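Local coordinates for protein bifunctional pinoresinol-lariciresinol reductase 1 (PDB 1QYD) that reduces pinoresinol to lariciresinol and lariciresinol to secoisolariciresinol in lignan biosynthesis, using the 4R-hydride of NADPH, at residues 3-7 and 205-209; 62-66 and 95-99. All blocks are in the same frame, centred on the assembly; numbering follows the deposited sequence.

Contact 1: 3-7 and 205-209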
ATOM      1  N   LYS A   3       9.410  31.398  22.148  1.00 49.77           N
ATOM      2  CA  LYS A   3      10.291  31.517  20.969  1.00 46.77           C
ATOM      3  C   LYS A   3       9.803  31.759  19.540  1.00 41.58           C
ATOM      4  O   LYS A   3       8.672  31.465  19.191  1.00 34.44           O
ATOM      5  CB  LYS A   3      11.242  30.279  20.927  1.00 50.26           C
ATOM      6  CG  LYS A   3      10.653  28.904  21.157  1.00 51.40           C
ATOM      7  CD  LYS A   3      11.760  27.867  21.313  1.00 50.68           C
ATOM      8  CE  LYS A   3      11.126  26.477  21.438  1.00 50.59           C
ATOM      9  NZ  LYS A   3      11.999  25.439  20.904  1.00 47.75           N
ATOM     10  N   LYS A   4      10.721  32.331  18.730  1.00 40.79           N
ATOM     11  CA  LYS A   4      10.570  32.642  17.306  1.00 40.48           C
ATOM     12  C   LYS A   4      11.264  31.646  16.359  1.00 39.47           C
ATOM     13  O   LYS A   4      12.470  31.710  16.086  1.00 46.20           O
ATOM     14  CB  LYS A   4      11.131  34.033  17.002  1.00 41.46           C
ATOM     15  CG  LYS A   4      10.545  35.179  17.819  1.00 49.38           C
ATOM     16  CD  LYS A   4      11.008  36.527  17.261  1.00 51.17           C
ATOM     17  CE  LYS A   4      10.331  36.875  15.917  1.00 56.67           C
ATOM     18  NZ  LYS A   4       8.874  36.930  16.007  1.00 57.31           N
ATOM     19  N   SER A   5      10.517  30.671  15.855  1.00 32.04           N
ATOM     20  CA  SER A   5      11.014  29.713  14.881  1.00 26.01           C
ATOM     21  C   SER A   5       9.856  29.595  13.926  1.00 24.81           C
ATOM     22  O   SER A   5       8.723  29.917  14.282  1.00 29.76           O
ATOM     23  CB  SER A   5      11.272  28.349  15.471  1.00 26.28           C
ATOM     24  OG  SER A   5      11.891  28.507  16.735  1.00 31.76           O
ATOM     25  N   ARG A   6      10.074  29.145  12.700  1.00 20.80           N
ATOM     26  CA  ARG A   6       8.974  29.136  11.776  1.00 16.48           C
ATOM     27  C   ARG A   6       8.596  27.736  11.400  1.00 15.28           C
ATOM     28  O   ARG A   6       9.363  26.991  10.788  1.00 10.92           O
ATOM     29  CB  ARG A   6       9.373  29.964  10.576  1.00 25.47           C
ATOM     30  CG  ARG A   6       9.393  31.444  10.933  1.00 29.97           C
ATOM     31  CD  ARG A   6       9.740  32.315   9.754  1.00 36.38           C
ATOM     32  NE  ARG A   6       9.509  33.709  10.077  1.00 44.93           N
ATOM     33  CZ  ARG A   6       9.731  34.691   9.196  1.00 53.18           C
ATOM     34  NH1 ARG A   6      10.194  34.423   7.962  1.00 54.17           N
ATOM     35  NH2 ARG A   6       9.447  35.956   9.544  1.00 52.89           N
ATOM     36  N   VAL A   7       7.377  27.371  11.819  1.00 15.18           N
ATOM     37  CA  VAL A   7       7.013  25.988  11.600  1.00 16.56           C
ATOM     38  C   VAL A   7       5.937  25.846  10.574  1.00 15.52           C
ATOM     39  O   VAL A   7       5.045  26.666  10.400  1.00 22.21           O
ATOM     40  CB  VAL A   7       6.602  25.271  12.959  1.00 12.21           C
ATOM     41  CG1 VAL A   7       7.548  25.746  14.081  1.00  7.44           C
ATOM     42  CG2 VAL A   7       5.166  25.550  13.342  1.00 18.82           C
ATOM     43  N   ILE A 205       6.931  20.558  20.118  1.00 14.53           N
ATOM     44  CA  ILE A 205       7.354  21.904  19.786  1.00 14.07           C
ATOM     45  C   ILE A 205       8.532  22.370  20.645  1.00 16.72           C
ATOM     46  O   ILE A 205       9.263  23.302  20.282  1.00 19.55           O
ATOM     47  CB  ILE A 205       6.107  22.827  19.873  1.00  5.01           C
ATOM     48  CG1 ILE A 205       5.434  22.737  18.535  1.00  4.14           C
ATOM     49  CG2 ILE A 205       6.391  24.298  20.006  1.00  2.00           C
ATOM     50  CD1 ILE A 205       4.676  21.418  18.323  1.00 19.27           C
ATOM     51  N   LYS A 206       8.756  21.686  21.771  1.00 15.55           N
ATOM     52  CA  LYS A 206       9.939  21.903  22.605  1.00 15.16           C
ATOM     53  C   LYS A 206      11.202  21.146  22.118  1.00 13.42           C
ATOM     54  O   LYS A 206      12.312  21.515  22.487  1.00  8.41           O
ATOM     55  CB  LYS A 206       9.616  21.494  24.043  1.00 16.63           C
ATOM     56  CG  LYS A 206       8.516  22.370  24.635  1.00 12.31           C
ATOM     57  CD  LYS A 206       8.667  22.448  26.136  1.00  5.00           C
ATOM     58  CE  LYS A 206       7.766  23.564  26.578  1.00  2.00           C
ATOM     59  NZ  LYS A 206       8.288  24.205  27.749  1.00  2.00           N
ATOM     60  N   SER A 207      11.096  20.076  21.306  1.00  9.97           N
ATOM     61  CA  SER A 207      12.243  19.420  20.725  1.00  9.09           C
ATOM     62  C   SER A 207      12.856  20.265  19.607  1.00 18.92           C
ATOM     63  O   SER A 207      14.070  20.398  19.514  1.00 22.34           O
ATOM     64  CB  SER A 207      11.856  18.078  20.139  1.00  2.00           C
ATOM     65  OG  SER A 207      10.822  18.134  19.165  1.00  2.00           O
ATOM     66  N   ILE A 208      11.930  20.820  18.813  1.00 23.34           N
ATOM     67  CA  ILE A 208      12.043  21.583  17.586  1.00 23.41           C
ATOM     68  C   ILE A 208      13.334  22.293  17.285  1.00 25.06           C
ATOM     69  O   ILE A 208      13.931  22.083  16.230  1.00 27.47           O
ATOM     70  CB  ILE A 208      10.810  22.530  17.610  1.00 25.38           C
ATOM     71  CG1 ILE A 208       9.750  21.816  16.824  1.00 24.65           C
ATOM     72  CG2 ILE A 208      11.008  23.894  16.988  1.00 25.15           C
ATOM     73  CD1 ILE A 208       8.517  22.703  16.512  1.00 34.25           C
ATOM     74  N   ASP A 209      13.745  23.128  18.233  1.00 27.78           N
ATOM     75  CA  ASP A 209      14.960  23.914  18.111  1.00 21.84           C
ATOM     76  C   ASP A 209      16.102  23.409  18.994  1.00 25.25           C
ATOM     77  O   ASP A 209      17.162  24.034  19.000  1.00 30.81           O
ATOM     78  CB  ASP A 209      14.667  25.373  18.483  1.00 21.28           C
ATOM     79  CG  ASP A 209      13.459  26.020  17.822  1.00 19.94           C
ATOM     80  OD1 ASP A 209      13.296  25.913  16.609  1.00 23.54           O
ATOM     81  OD2 ASP A 209      12.672  26.641  18.522  1.00 16.94           O
TER

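Contact 2: 62-66 and 95-99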
ATOM      1  N   ALA A  62      -1.196  24.969  -0.935  1.00 35.22           N
ATOM      2  CA  ALA A  62      -0.379  23.946  -1.571  1.00 35.20           C
ATOM      3  C   ALA A  62      -0.760  22.473  -1.548  1.00 35.88           C
ATOM      4  O   ALA A  62      -1.449  22.020  -0.644  1.00 41.78           O
ATOM      5  CB  ALA A  62       1.022  24.047  -0.997  1.00 25.96           C
ATOM      6  N   SER A  63      -0.340  21.723  -2.569  1.00 35.11           N
ATOM      7  CA  SER A  63      -0.445  20.271  -2.586  1.00 35.42           C
ATOM      8  C   SER A  63       0.992  19.731  -2.476  1.00 39.28           C
ATOM      9  O   SER A  63       1.978  20.484  -2.555  1.00 40.03           O
ATOM     10  CB  SER A  63      -1.096  19.817  -3.890  1.00 37.68           C
ATOM     11  OG  SER A  63      -1.159  18.412  -4.114  1.00 34.88           O
ATOM     12  N   LEU A  64       1.163  18.416  -2.265  1.00 35.03           N
ATOM     13  CA  LEU A  64       2.493  17.836  -2.140  1.00 31.52           C
ATOM     14  C   LEU A  64       3.187  17.512  -3.444  1.00 33.18           C
ATOM     15  O   LEU A  64       4.415  17.349  -3.499  1.00 30.33           O
ATOM     16  CB  LEU A  64       2.402  16.588  -1.334  1.00 24.14           C
ATOM     17  CG  LEU A  64       2.238  16.839   0.122  1.00 17.25           C
ATOM     18  CD1 LEU A  64       1.448  15.693   0.710  1.00 21.91           C
ATOM     19  CD2 LEU A  64       3.590  17.045   0.746  1.00  7.63           C
ATOM     20  N   ASP A  65       2.333  17.404  -4.473  1.00 32.86           N
ATOM     21  CA  ASP A  65       2.759  17.109  -5.829  1.00 32.04           C
ATOM     22  C   ASP A  65       3.397  18.273  -6.551  1.00 31.65           C
ATOM     23  O   ASP A  65       4.211  18.069  -7.455  1.00 30.88           O
ATOM     24  CB  ASP A  65       1.565  16.618  -6.628  1.00 36.18           C
ATOM     25  CG  ASP A  65       1.289  15.135  -6.458  1.00 32.22           C
ATOM     26  OD1 ASP A  65       1.055  14.480  -7.480  1.00 30.52           O
ATOM     27  OD2 ASP A  65       1.305  14.656  -5.318  1.00 28.03           O
ATOM     28  N   ASP A  66       3.014  19.494  -6.154  1.00 29.65           N
ATOM     29  CA  ASP A  66       3.612  20.681  -6.722  1.00 28.12           C
ATOM     30  C   ASP A  66       4.939  20.967  -6.027  1.00 27.69           C
ATOM     31  O   ASP A  66       5.031  21.742  -5.068  1.00 26.18           O
ATOM     32  CB  ASP A  66       2.670  21.852  -6.549  1.00 30.02           C
ATOM     33  CG  ASP A  66       2.881  22.804  -7.709  1.00 33.32           C
ATOM     34  OD1 ASP A  66       3.491  23.867  -7.527  1.00 26.81           O
ATOM     35  OD2 ASP A  66       2.435  22.442  -8.805  1.00 37.51           O
ATOM     36  N   GLU A  95       3.984   9.777   1.073  1.00 21.57           N
ATOM     37  CA  GLU A  95       3.828  11.065   0.388  1.00 19.95           C
ATOM     38  C   GLU A  95       4.899  12.009   0.874  1.00 15.25           C
ATOM     39  O   GLU A  95       5.325  12.925   0.192  1.00 20.00           O
ATOM     40  CB  GLU A  95       2.483  11.703   0.703  1.00 19.66           C
ATOM     41  CG  GLU A  95       1.314  11.094  -0.059  1.00 26.86           C
ATOM     42  CD  GLU A  95       1.047  11.645  -1.468  1.00 31.43           C
ATOM     43  OE1 GLU A  95       0.953  12.868  -1.632  1.00 23.09           O
ATOM     44  OE2 GLU A  95       0.891  10.837  -2.391  1.00 30.17           O
ATOM     45  N   GLN A  96       5.294  11.790   2.119  1.00 15.19           N
ATOM     46  CA  GLN A  96       6.369  12.481   2.799  1.00 11.01           C
ATOM     47  C   GLN A  96       7.708  12.372   2.084  1.00  9.60           C
ATOM     48  O   GLN A  96       8.617  13.107   2.460  1.00 11.03           O
ATOM     49  CB  GLN A  96       6.549  11.909   4.159  1.00  3.96           C
ATOM     50  CG  GLN A  96       5.314  12.002   4.981  1.00  9.24           C
ATOM     51  CD  GLN A  96       5.617  11.463   6.353  1.00  8.64           C
ATOM     52  OE1 GLN A  96       5.501  10.280   6.614  1.00 15.06           O
ATOM     53  NE2 GLN A  96       6.042  12.312   7.264  1.00  2.00           N
ATOM     54  N   LEU A  97       7.884  11.432   1.126  1.00  8.67           N
ATOM     55  CA  LEU A  97       9.110  11.266   0.340  1.00  5.84           C
ATOM     56  C   LEU A  97       9.331  12.464  -0.576  1.00  9.56           C
ATOM     57  O   LEU A  97      10.418  13.043  -0.593  1.00  8.59           O
ATOM     58  CB  LEU A  97       9.005   9.946  -0.431  1.00  2.00           C
ATOM     59  CG  LEU A  97       9.219   8.695   0.487  1.00  2.93           C
ATOM     60  CD1 LEU A  97       8.799   7.428  -0.196  1.00  6.96           C
ATOM     61  CD2 LEU A  97      10.690   8.522   0.809  1.00  2.00           C
ATOM     62  N   LYS A  98       8.236  12.886  -1.233  1.00 11.76           N
ATOM     63  CA  LYS A  98       8.081  14.127  -1.981  1.00  8.77           C
ATOM     64  C   LYS A  98       8.476  15.296  -1.098  1.00 10.19           C
ATOM     65  O   LYS A  98       9.269  16.123  -1.518  1.00 14.96           O
ATOM     66  CB  LYS A  98       6.636  14.380  -2.387  1.00 18.91           C
ATOM     67  CG  LYS A  98       5.881  13.244  -3.062  1.00 22.04           C
ATOM     68  CD  LYS A  98       4.581  13.800  -3.594  1.00 22.60           C
ATOM     69  CE  LYS A  98       3.987  12.841  -4.613  1.00 26.95           C
ATOM     70  NZ  LYS A  98       3.429  11.656  -3.987  1.00 36.63           N
ATOM     71  N   LEU A  99       7.937  15.398   0.113  1.00  5.90           N
ATOM     72  CA  LEU A  99       8.388  16.410   1.068  1.00 10.33           C
ATOM     73  C   LEU A  99       9.871  16.315   1.479  1.00 13.88           C
ATOM     74  O   LEU A  99      10.455  17.326   1.851  1.00 14.04           O
ATOM     75  CB  LEU A  99       7.429  16.291   2.255  1.00 10.36           C
ATOM     76  CG  LEU A  99       7.377  17.148   3.513  1.00  9.44           C
ATOM     77  CD1 LEU A  99       7.429  18.636   3.262  1.00 12.95           C
ATOM     78  CD2 LEU A  99       6.060  16.811   4.165  1.00 10.55           C
TER

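Contact 1: 3-7 and 205-209
With chi1 near 46° and the torsions beyond CG all extended, K3 sends a straight chain across to D209, whose own carboxylate is turned back beside its backbone N, its CG anti to its own carbonyl carbon, to meet it. The contact lies at the start of the Rossmann-type NADP(+)-binding fold: 3-7 leads into strand 7-10, the central strand of the parallel sheet, and 205-209 runs on from helix 197-207. The two charged side chains approach from opposite directions and join in a salt bridge, K3 NZ to D209 OD2, of 2.8 Å. The same oxygen accepts a hydrogen bond from the hydroxyl of S5, with OG 2.7 Å from D209 OD2. These donors arrive over opposite faces of the carboxylate, the ammonium 38° out of its plane and the hydroxyl on the syn side, 31° out, so OD2 is gripped from both faces. Concentrating two donors on one oxygen is likely to draw negative charge toward it. The alternation of an extended chain turns K3, S5 and V7 toward 205-209, while K4 and R6 point away. H29 packs against both K3 and S5, and I208 reaches strand 79-82 through V79 and I81. On the inner side the contact becomes apolar, V7 and I208 crossing at about a right angle. I205 takes little part in this and packs instead on helix 17-26, which follows the glycine-rich loop inferred to bind NADP(+). The hydrophobic end of the contact is a single methyl-to-methyl approach, V7 CG1 to I208 CD1, at 4.0 Å.

Contact 2: 62-66 and 95-99
L64 and K98 meet where the loop after strand 58-60 passes helix 96-105, and the leucine sits with its side chain directed at the helix, crossing E95 and L99 at a slant. Its two methyls divide the work: CD1 lies 3.7 Å from E95 OE1, against the carboxylate end, while CD2 reaches L99 CB at 4.2 Å. The aliphatic part of K98 lies against L64, with K98 CD 3.6 Å from the backbone oxygen L64 O. Farther out, the D65 side chain crosses the lysine obliquely, and its carboxylate oxygen OD2 comes 3.3 Å from K98 CE. The lysine bends at its last torsion (chi4 73°), which turns NZ toward E95, three residues earlier. There it makes a salt bridge with E95 OE2 at 3.1 Å, weak as a hydrogen bond; E95 in turn is folded at chi2 (-85°) to bring its carboxylate round. The link from K98 NZ to D65 OD2 is a long salt bridge of 3.9 Å. D65 OD2 and E95 OE1 are themselves 4.1 Å apart, and a methionine in place of K98 would probably leave these two close acids without this lysine's ammonium to offset their charge. K266 of the second subunit adds weak, long ion pairs to both acids and packs on K98, so this patch lies at the dimer interface. L64 also packs on L84, and its side chain is about 6 Å from that of R36, inferred to bind NADP(+). Shared lysine charge thus likely offsets the close acids, while L64 supplies the apolar footing, with no hydrogen bond between 62-66 and 95-99.

How the contacts relate
From the N terminus, 3-7 enters the central strand of the parallel sheet, and the chain then lays down strand 31-34 and edge strand 58-60 before reaching 62-66. After helix 67-74 and strand 79-82 it returns at 95-99, closing contact 2 as a short loop within the domain. Much later, helix 197-207 comes back to the start of the chain, and contact 1 closes a far longer loop that encloses the shorter one without crossing it. Contact 1 ties the chain start to a late helix; contact 2 ties the loop at the sheet's edge to helix 96-105. Their centres lie 22 Å apart, and they do not touch.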